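Local coordinates for uncharacterized protein XCC1541 (Xanthomonas campestris pv. campestris, PDB 2QJW) that is a putative hydrolase of the alpha/beta superfamily whose substrate is unknown, at residues Ala99-Val104 with Ser123-Trp128. Numbering follows the deposited sequence.
Sequences ALFLMV and SIVHAW
The Phe101 side chain runs alongside Ser123 to Val125, its CD1 3.5 Å from Ser123 O and its CZ 3.7 Å from Val125 CG2, joining strands 99-103 and 122-127, adjacent in the parallel sheet of an alpha/beta-hydrolase fold. Chi1 of -176° puts CG anti to the backbone N and beside the carbonyl carbon; the Phe101 and Val125 side chains cross obliquely. Helix 162-174 covers this face, touching Phe101 through Ala168, Phe169 and Leu172, and Met103 through Ala165. The strands run parallel, their short axes 4.7 Å apart at 2°, with Phe101, Leu102 and Met103 paired to Ser123, Ile124 and Val125. Four backbone hydrogen bonds, each 2.9 Å from N to O, alternate between the two strands: Ser123 N to Leu100 O, Leu102 N to Ser123 O, Val125 N to Leu102 O and Val104 N to Val125 O. The third approaches least directly, its donor tilted 19° from the carbonyl plane. On the opposite face Leu102 CB lies 4.3 Å from Ile124 CG1, while Ile124 also touches Val138, Trp141 and Ala142 of helix 135-145. At the C-terminal ends Val104 touches Asp130 and His156, which with Ser82 probably form a Ser-His-Asp triad. The Val104 side chain crosses that of His126 at about a right angle. His126 NE2 bonds to Ile133 O, whereas buried ND1 has no hydrogen-bond partner: Val104 CA sits in the ring plane 3.3 Å from ND1, and Val104 CG1 lies 3.5 Å from the same nitrogen.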
loop_
_atom_site.group_PDB
_atom_site.type_symbol
_atom_site.label_atom_id
_atom_site.label_comp_id
_atom_site.label_asym_id
_atom_site.label_seq_id
_atom_site.Cartn_x
_atom_site.Cartn_y
_atom_site.Cartn_z
ATOM N N ALA A 99 -12.029 -3.907 12.587
ATOM C CA ALA A 99 -10.819 -3.770 11.726
ATOM C C ALA A 99 -9.797 -2.944 12.470
ATOM O O ALA A 99 -10.120 -2.266 13.442
ATOM C CB ALA A 99 -11.145 -3.083 10.399
ATOM N N LEU A 100 -8.562 -3.024 11.978
ATOM C CA LEU A 100 -7.412 -2.421 12.631
ATOM C C LEU A 100 -6.529 -1.686 11.631
ATOM O O LEU A 100 -6.095 -2.290 10.638
ATOM C CB LEU A 100 -6.622 -3.541 13.273
ATOM C CG LEU A 100 -5.460 -3.252 14.198
ATOM C CD1 LEU A 100 -5.898 -2.365 15.444
ATOM C CD2 LEU A 100 -4.801 -4.581 14.625
ATOM N N PHE A 101 -6.214 -0.414 11.915
ATOM C CA PHE A 101 -5.370 0.407 11.061
ATOM C C PHE A 101 -4.135 0.820 11.852
ATOM O O PHE A 101 -4.250 1.512 12.876
ATOM C CB PHE A 101 -6.072 1.645 10.513
ATOM C CG PHE A 101 -5.231 2.417 9.576
ATOM C CD1 PHE A 101 -4.999 1.945 8.328
ATOM C CD2 PHE A 101 -4.665 3.599 9.956
ATOM C CE1 PHE A 101 -4.226 2.686 7.430
ATOM C CE2 PHE A 101 -3.865 4.320 9.077
ATOM C CZ PHE A 101 -3.634 3.864 7.814
ATOM N N LEU A 102 -2.976 0.384 11.393
ATOM C CA LEU A 102 -1.745 0.599 12.163
ATOM C C LEU A 102 -0.727 1.354 11.382
ATOM O O LEU A 102 -0.264 0.915 10.357
ATOM C CB LEU A 102 -1.154 -0.737 12.522
ATOM C CG LEU A 102 -2.033 -1.809 13.164
ATOM C CD1 LEU A 102 -1.305 -3.153 13.465
ATOM C CD2 LEU A 102 -2.629 -1.265 14.468
HETATM N N MSE A 103 -0.352 2.534 11.868
HETATM C CA MSE A 103 0.777 3.319 11.323
HETATM C C MSE A 103 2.022 2.992 12.167
HETATM O O MSE A 103 1.958 3.011 13.391
HETATM C CB MSE A 103 0.514 4.792 11.298
HETATM C CG MSE A 103 -0.736 5.171 10.476
HETATM SE SE MSE A 103 -1.153 7.012 10.431
HETATM C CE MSE A 103 -1.769 7.100 12.200
ATOM N N VAL A 104 3.122 2.683 11.478
ATOM C CA VAL A 104 4.465 2.400 12.094
ATOM C C VAL A 104 4.327 1.621 13.415
ATOM O O VAL A 104 4.763 2.075 14.462
ATOM C CB VAL A 104 5.365 3.685 12.198
ATOM C CG1 VAL A 104 5.799 4.094 10.784
ATOM C CG2 VAL A 104 4.683 4.817 12.883
ATOM N N SER A 123 -4.746 -3.230 8.203
ATOM C CA SER A 123 -4.068 -2.427 7.196
ATOM C C SER A 123 -2.976 -1.645 7.903
ATOM O O SER A 123 -3.249 -1.016 8.905
ATOM C CB SER A 123 -5.036 -1.533 6.476
ATOM O OG SER A 123 -4.409 -0.715 5.535
ATOM N N ILE A 124 -1.762 -1.691 7.352
ATOM C CA ILE A 124 -0.576 -1.125 7.967
ATOM C C ILE A 124 0.044 -0.157 6.988
ATOM O O ILE A 124 0.137 -0.448 5.790
ATOM C CB ILE A 124 0.462 -2.240 8.338
ATOM C CG1 ILE A 124 -0.159 -3.334 9.219
ATOM C CG2 ILE A 124 1.725 -1.635 8.973
ATOM C CD1 ILE A 124 0.693 -4.595 9.223
ATOM N N VAL A 125 0.494 0.970 7.509
ATOM C CA VAL A 125 1.364 1.920 6.773
ATOM C C VAL A 125 2.683 1.967 7.527
ATOM O O VAL A 125 2.686 2.339 8.678
ATOM C CB VAL A 125 0.793 3.329 6.570
ATOM C CG1 VAL A 125 1.760 4.223 5.787
ATOM C CG2 VAL A 125 -0.539 3.193 5.846
ATOM N N HIS A 126 3.788 1.556 6.861
ATOM C CA HIS A 126 5.104 1.655 7.493
ATOM C C HIS A 126 6.086 2.343 6.602
ATOM O O HIS A 126 5.933 2.465 5.398
ATOM C CB HIS A 126 5.599 0.272 7.838
ATOM C CG HIS A 126 6.663 0.269 8.860
ATOM N ND1 HIS A 126 6.418 0.669 10.143
ATOM C CD2 HIS A 126 7.965 -0.093 8.795
ATOM C CE1 HIS A 126 7.557 0.588 10.826
ATOM N NE2 HIS A 126 8.501 0.145 10.018
ATOM N N ALA A 127 7.104 2.894 7.264
ATOM C CA ALA A 127 8.196 3.655 6.605
ATOM C C ALA A 127 9.362 2.755 6.240
ATOM O O ALA A 127 9.916 2.090 7.128
ATOM C CB ALA A 127 8.649 4.741 7.562
ATOM N N TRP A 128 9.783 2.774 4.976
ATOM C CA TRP A 128 10.952 2.045 4.575
ATOM C C TRP A 128 12.151 2.402 5.465
ATOM O O TRP A 128 12.968 1.479 5.716
ATOM C CB TRP A 128 11.343 2.407 3.136
ATOM C CG TRP A 128 10.629 1.694 2.056
ATOM C CD1 TRP A 128 9.932 2.254 1.053
ATOM C CD2 TRP A 128 10.576 0.282 1.837
ATOM N NE1 TRP A 128 9.414 1.290 0.228
ATOM C CE2 TRP A 128 9.822 0.068 0.665
ATOM C CE3 TRP A 128 11.140 -0.838 2.487
ATOM C CZ2 TRP A 128 9.593 -1.160 0.170
ATOM C CZ3 TRP A 128 10.907 -2.087 1.949
ATOM C CH2 TRP A 128 10.141 -2.232 0.811
#